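PDB 4K9Q: benzoylformate Decarboxylase from Polynucleobacter necessarius, which probably catalyses the thiamine diphosphate- and magnesium-dependent decarboxylation of benzoylformate to benzaldehyde and carbon dioxide. Local coordinates for residues F233-T237 against D390-A396; V370-P374 against G399-D403. The contacts are given in a common frame with arbitrary orientation. Numbering follows the deposited sequence.

Contact 1 (F233-T237 against D390-A396); sequences FAERT and DTFYTFA
A central-domain loop, Phe233-Thr237, lies antiparallel along the edge strand 392-393 of the C-terminal sheet, so two domains of one chain meet here. Across the segments, Glu235 faces Thr394 (CA-CA 4.9 Å) and Arg236 faces Tyr393 (CA-CA 5.0 Å). One backbone hydrogen bond fixes this register: Thr394 N donates to Glu235 O at 2.9 Å.

Extended Arg236 (-142/137) carries its m,t,p side chain along the strand, CG lying 3.6 Å from Phe392 O. Its NE is 3.4 Å from CE2 of Tyr393 (chi1 m), an atom that lies over one face of the guanidinium. At the guanidinium edge NH2 makes a 3.0 Å salt bridge to OD1 of Asp390 (chi1 m), its hydrogen bond bent and weak; OD1 also serves Arg62. Glu235 adopts chi1 p: CB comes 3.5 Å from Phe395 O and CD 3.7 Å from Ala396 CB, while its carboxylate bridges to Arg210 and Arg276. Phe392, chi1 t, turns toward the loop; its CB is 3.2 Å from Thr237 OG1 and its CE2 3.7 Å from Glu235 O.

One water joins Phe233 O (2.9 Å, weak) to Phe395 O (2.7 Å); a second joins Arg236 NE to Phe392 O, 2.9 Å each. This part of the domain junction is thus held largely by polar groups: Arg236 is paired within the contact, whereas the carboxylates of Glu235 and Asp390 also meet arginines beyond it.

Contact 2 (V370-P374 against G399-D403); sequences VEECP and GLGWD. With TPP (thiamine diphosphate), chain D.
The end of strand 368-372 and the turn after it, Cys373-Pro374, face the loop Gly399-Asp403 that leads into helix 403-417. The backbones stay apart, the closest CA pair being Glu372 and Asp403 at 6.0 Å, and the gap is spanned by the extended t,t side chain of Glu372.

Gly399 lies at the cofactor end, its CA 3.9 Å from N3' of thiamine diphosphate. Leu400 N donates to N3' at 3.1 Å and so holds the aminopyrimidine ring by main chain. Its m,t side chain turns back to the strand, CD2 lying 3.7 Å from Glu372 CG and 4.4 Å from Pro374 CG. Gly401 has phi/psi 103/0, where a CB would clash with the preceding carbonyl; its N donates to Glu372 OE2 (3.0 Å, nearly straight). Trp402 N adds a weak, 3.4 Å bond to Glu372 OE1, and its indole NE1 bonds to Asp55. Asp403 N donates to Glu372 OE1 at 2.9 Å, a stronger bond. The Asp403 side chain, chi1 m, points at the strand: OD2 is 2.6 Å from Glu372 OE1, and OD1 3.3 Å from Val370 CG1.

Past the strand, Cys373 N is held by Glu371 OE1 (2.8 Å); Cys373 SG lies 3.7 Å from TPP O2B and Pro374 CD 3.4 Å from O3A. The cofactor thus sits at the C-terminal end of a parallel-sheet strand, as in other TPP enzymes. Strand 368-372 pairs with strand 423-428, helix 429-434 touches Leu400 and Pro374, and helix 79-88 packs on Trp402.

How the contacts relate
Contact 1 lies on strand 392-393 and contact 2 on strand 368-372, neighbours in one parallel sheet, and their centres are 11 Å apart. Thr394 of contact 1 joins them directly: its OG1 is 2.6 Å from Glu371 O, a probable hydrogen bond, and its CA packs 3.2 Å from Asp403 OD1. Next to it, Phe395 CD1 lies 3.5 Å from Asp403 OD2. Contact 2 touches the cofactor itself, whereas contact 1 approaches through the Phe395 side chain, about 6 Å from thiamine diphosphate at nearest atoms and about 13 Å from the magnesium ion. Their segments alternate along the chain. Through Thr394 and Phe395 the domain junction adjoins the cofactor pocket.

Contact 1 (F233-T237 against D390-A396)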
# COMPACT_ATOMS: atom_id res chain seq x y z
N PHE A 233 28.68 -3.00 10.81
CA PHE A 233 27.98 -1.80 10.37
C PHE A 233 27.26 -1.07 11.50
O PHE A 233 26.12 -0.62 11.34
CB PHE A 233 27.05 -2.12 9.21
CG PHE A 233 27.77 -2.29 7.91
CD1 PHE A 233 28.14 -1.18 7.17
CD2 PHE A 233 28.13 -3.55 7.45
CE1 PHE A 233 28.83 -1.32 5.99
CE2 PHE A 233 28.83 -3.69 6.25
CZ PHE A 233 29.18 -2.57 5.53
N ALA A 234 27.92 -0.96 12.65
CA ALA A 234 27.39 -0.16 13.74
C ALA A 234 27.58 1.31 13.41
O ALA A 234 28.70 1.81 13.31
CB ALA A 234 28.08 -0.51 15.06
N GLU A 235 26.45 2.00 13.24
CA GLU A 235 26.42 3.38 12.76
C GLU A 235 27.01 4.37 13.76
O GLU A 235 27.47 5.45 13.38
CB GLU A 235 24.97 3.77 12.45
CG GLU A 235 24.01 3.68 13.65
CD GLU A 235 23.28 2.36 13.76
OE1 GLU A 235 23.84 1.29 13.40
OE2 GLU A 235 22.13 2.37 14.24
N ARG A 236 26.99 4.00 15.05
CA ARG A 236 27.50 4.85 16.12
C ARG A 236 28.20 4.00 17.16
O ARG A 236 27.72 2.93 17.54
CB ARG A 236 26.36 5.64 16.76
CG ARG A 236 25.79 6.68 15.83
CD ARG A 236 24.56 7.30 16.40
NE ARG A 236 24.86 8.04 17.61
CZ ARG A 236 23.95 8.73 18.29
NH1 ARG A 236 22.71 8.76 17.84
NH2 ARG A 236 24.29 9.38 19.40
N THR A 237 29.36 4.49 17.61
CA THR A 237 30.24 3.74 18.49
C THR A 237 29.51 3.26 19.75
O THR A 237 28.94 4.06 20.48
CB THR A 237 31.42 4.63 18.92
OG1 THR A 237 32.02 5.21 17.75
CG2 THR A 237 32.45 3.82 19.68
N ASP A 390 28.79 9.88 21.66
CA ASP A 390 28.32 10.99 20.82
C ASP A 390 29.46 11.68 20.08
O ASP A 390 29.50 12.91 20.00
CB ASP A 390 27.54 12.00 21.65
CG ASP A 390 26.27 11.41 22.24
OD1 ASP A 390 25.86 10.30 21.82
OD2 ASP A 390 25.68 12.06 23.13
N THR A 391 30.35 10.87 19.52
CA THR A 391 31.53 11.36 18.83
C THR A 391 31.56 10.88 17.38
O THR A 391 31.78 11.69 16.47
CB THR A 391 32.80 10.97 19.62
OG1 THR A 391 32.80 11.69 20.86
CG2 THR A 391 34.08 11.29 18.85
N PHE A 392 31.32 9.59 17.16
CA PHE A 392 31.34 9.02 15.81
C PHE A 392 29.94 8.75 15.27
O PHE A 392 29.09 8.16 15.96
CB PHE A 392 32.15 7.73 15.75
CG PHE A 392 32.08 7.04 14.41
CD1 PHE A 392 32.86 7.49 13.35
CD2 PHE A 392 31.23 5.97 14.20
CE1 PHE A 392 32.79 6.86 12.10
CE2 PHE A 392 31.15 5.34 12.97
CZ PHE A 392 31.94 5.79 11.92
N TYR A 393 29.70 9.17 14.03
CA TYR A 393 28.41 8.95 13.38
C TYR A 393 28.57 8.56 11.92
O TYR A 393 29.37 9.17 11.19
CB TYR A 393 27.59 10.24 13.41
CG TYR A 393 27.24 10.79 14.77
CD1 TYR A 393 28.18 11.51 15.51
CD2 TYR A 393 25.97 10.63 15.30
CE1 TYR A 393 27.85 12.04 16.76
CE2 TYR A 393 25.63 11.15 16.54
CZ TYR A 393 26.58 11.85 17.26
OH TYR A 393 26.26 12.37 18.49
N THR A 394 27.79 7.58 11.49
CA THR A 394 27.64 7.30 10.06
C THR A 394 26.20 6.79 9.87
O THR A 394 25.41 6.74 10.83
CB THR A 394 28.71 6.30 9.55
OG1 THR A 394 28.66 6.21 8.11
CG2 THR A 394 28.51 4.91 10.15
N PHE A 395 25.85 6.43 8.64
CA PHE A 395 24.51 5.91 8.36
C PHE A 395 24.29 4.46 8.82
O PHE A 395 25.24 3.68 8.92
CB PHE A 395 24.13 6.12 6.88
CG PHE A 395 25.16 5.61 5.88
CD1 PHE A 395 25.13 6.06 4.56
CD2 PHE A 395 26.11 4.67 6.23
CE1 PHE A 395 26.05 5.61 3.62
CE2 PHE A 395 27.05 4.21 5.30
CZ PHE A 395 27.02 4.68 3.99
N ALA A 396 23.05 4.12 9.14
CA ALA A 396 22.70 2.74 9.46
C ALA A 396 22.35 1.94 8.22
O ALA A 396 22.23 0.71 8.28
CB ALA A 396 21.54 2.70 10.46
O HOH W 1 26.84 1.59 9.62
O HOH W 2 27.60 8.62 18.37
O HOH W 3 28.55 6.69 20.26

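Contact 2 (V370-P374 against G399-D403)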
# COMPACT_ATOMS: atom_id res chain seq x y z
N VAL A 370 32.59 11.96 11.32
CA VAL A 370 31.56 11.39 10.45
C VAL A 370 32.28 10.71 9.28
O VAL A 370 33.33 11.17 8.85
CB VAL A 370 30.65 12.50 9.92
CG1 VAL A 370 29.60 11.94 8.95
CG2 VAL A 370 29.97 13.22 11.09
N GLU A 371 31.74 9.60 8.79
CA GLU A 371 32.42 8.88 7.71
C GLU A 371 31.46 8.36 6.63
O GLU A 371 30.42 7.78 6.94
CB GLU A 371 33.30 7.75 8.27
CG GLU A 371 33.82 6.75 7.23
CD GLU A 371 32.81 5.66 6.88
OE1 GLU A 371 32.62 5.41 5.68
OE2 GLU A 371 32.18 5.06 7.80
N GLU A 372 31.83 8.59 5.38
CA GLU A 372 31.17 7.99 4.23
C GLU A 372 32.22 7.87 3.14
O GLU A 372 32.19 8.59 2.14
CB GLU A 372 29.98 8.85 3.77
CG GLU A 372 29.07 8.16 2.74
CD GLU A 372 27.83 8.96 2.42
OE1 GLU A 372 26.94 9.09 3.30
OE2 GLU A 372 27.75 9.49 1.30
N CYS A 373 33.16 6.96 3.37
CA CYS A 373 34.24 6.68 2.43
C CYS A 373 34.44 5.18 2.53
O CYS A 373 35.30 4.70 3.28
CB CYS A 373 35.51 7.43 2.86
SG CYS A 373 36.80 7.38 1.60
N PRO A 374 33.61 4.43 1.81
CA PRO A 374 33.49 2.99 2.08
C PRO A 374 34.80 2.20 2.05
O PRO A 374 35.01 1.37 2.94
CB PRO A 374 32.53 2.52 0.98
CG PRO A 374 31.62 3.71 0.77
CD PRO A 374 32.57 4.91 0.88
N GLY A 399 23.06 3.93 2.49
CA GLY A 399 22.62 4.83 1.43
C GLY A 399 23.48 6.08 1.29
O GLY A 399 23.40 7.01 2.10
N LEU A 400 24.31 6.12 0.24
CA LEU A 400 25.19 7.25 0.03
C LEU A 400 24.40 8.54 -0.18
O LEU A 400 23.28 8.53 -0.69
CB LEU A 400 26.10 6.99 -1.18
CG LEU A 400 26.98 5.75 -1.07
CD1 LEU A 400 27.86 5.63 -2.33
CD2 LEU A 400 27.84 5.83 0.19
N GLY A 401 24.99 9.65 0.25
CA GLY A 401 24.33 10.95 0.19
C GLY A 401 23.80 11.40 1.55
O GLY A 401 23.23 12.48 1.67
N TRP A 402 23.99 10.58 2.57
CA TRP A 402 23.47 10.94 3.89
C TRP A 402 24.49 11.73 4.71
O TRP A 402 24.13 12.72 5.35
CB TRP A 402 23.04 9.69 4.66
CG TRP A 402 22.40 10.02 5.98
CD1 TRP A 402 21.10 10.39 6.19
CD2 TRP A 402 23.04 10.03 7.26
NE1 TRP A 402 20.89 10.62 7.53
CE2 TRP A 402 22.06 10.41 8.21
CE3 TRP A 402 24.34 9.76 7.70
CZ2 TRP A 402 22.34 10.52 9.57
CZ3 TRP A 402 24.62 9.86 9.07
CH2 TRP A 402 23.62 10.24 9.98
N ASP A 403 25.74 11.30 4.69
CA ASP A 403 26.71 11.80 5.67
C ASP A 403 27.15 13.24 5.46
O ASP A 403 27.36 13.98 6.43
CB ASP A 403 27.92 10.86 5.78
CG ASP A 403 27.57 9.56 6.51
OD1 ASP A 403 27.71 9.54 7.75
OD2 ASP A 403 27.13 8.59 5.85
N1' TPP D . 23.76 4.77 -4.60
C2' TPP D . 23.37 5.03 -3.30
CM2 TPP D . 22.36 6.10 -3.01
N3' TPP D . 23.88 4.29 -2.25
C4' TPP D . 24.79 3.29 -2.49
N4' TPP D . 25.27 2.58 -1.48
C5' TPP D . 25.23 3.06 -3.80
C6' TPP D . 24.70 3.78 -4.86
C7' TPP D . 26.23 1.96 -4.07
N3 TPP D . 27.60 2.20 -3.64
C2 TPP D . 28.17 1.67 -2.49
S1 TPP D . 29.71 2.08 -2.28
C5 TPP D . 29.72 2.94 -3.65
C4 TPP D . 28.51 2.94 -4.33
CM4 TPP D . 28.23 3.65 -5.63
C6 TPP D . 31.02 3.58 -4.02
C7 TPP D . 31.54 4.62 -3.04
O7 TPP D . 32.60 5.26 -3.71
PA TPP D . 33.50 6.38 -2.99
O1A TPP D . 32.60 7.29 -2.19
O2A TPP D . 34.28 7.15 -4.00
O3A TPP D . 34.36 5.56 -1.91
PB TPP D . 35.59 4.56 -2.17
O1B TPP D . 35.01 3.18 -2.17
O2B TPP D . 36.53 4.75 -1.00
O3B TPP D . 36.24 4.83 -3.48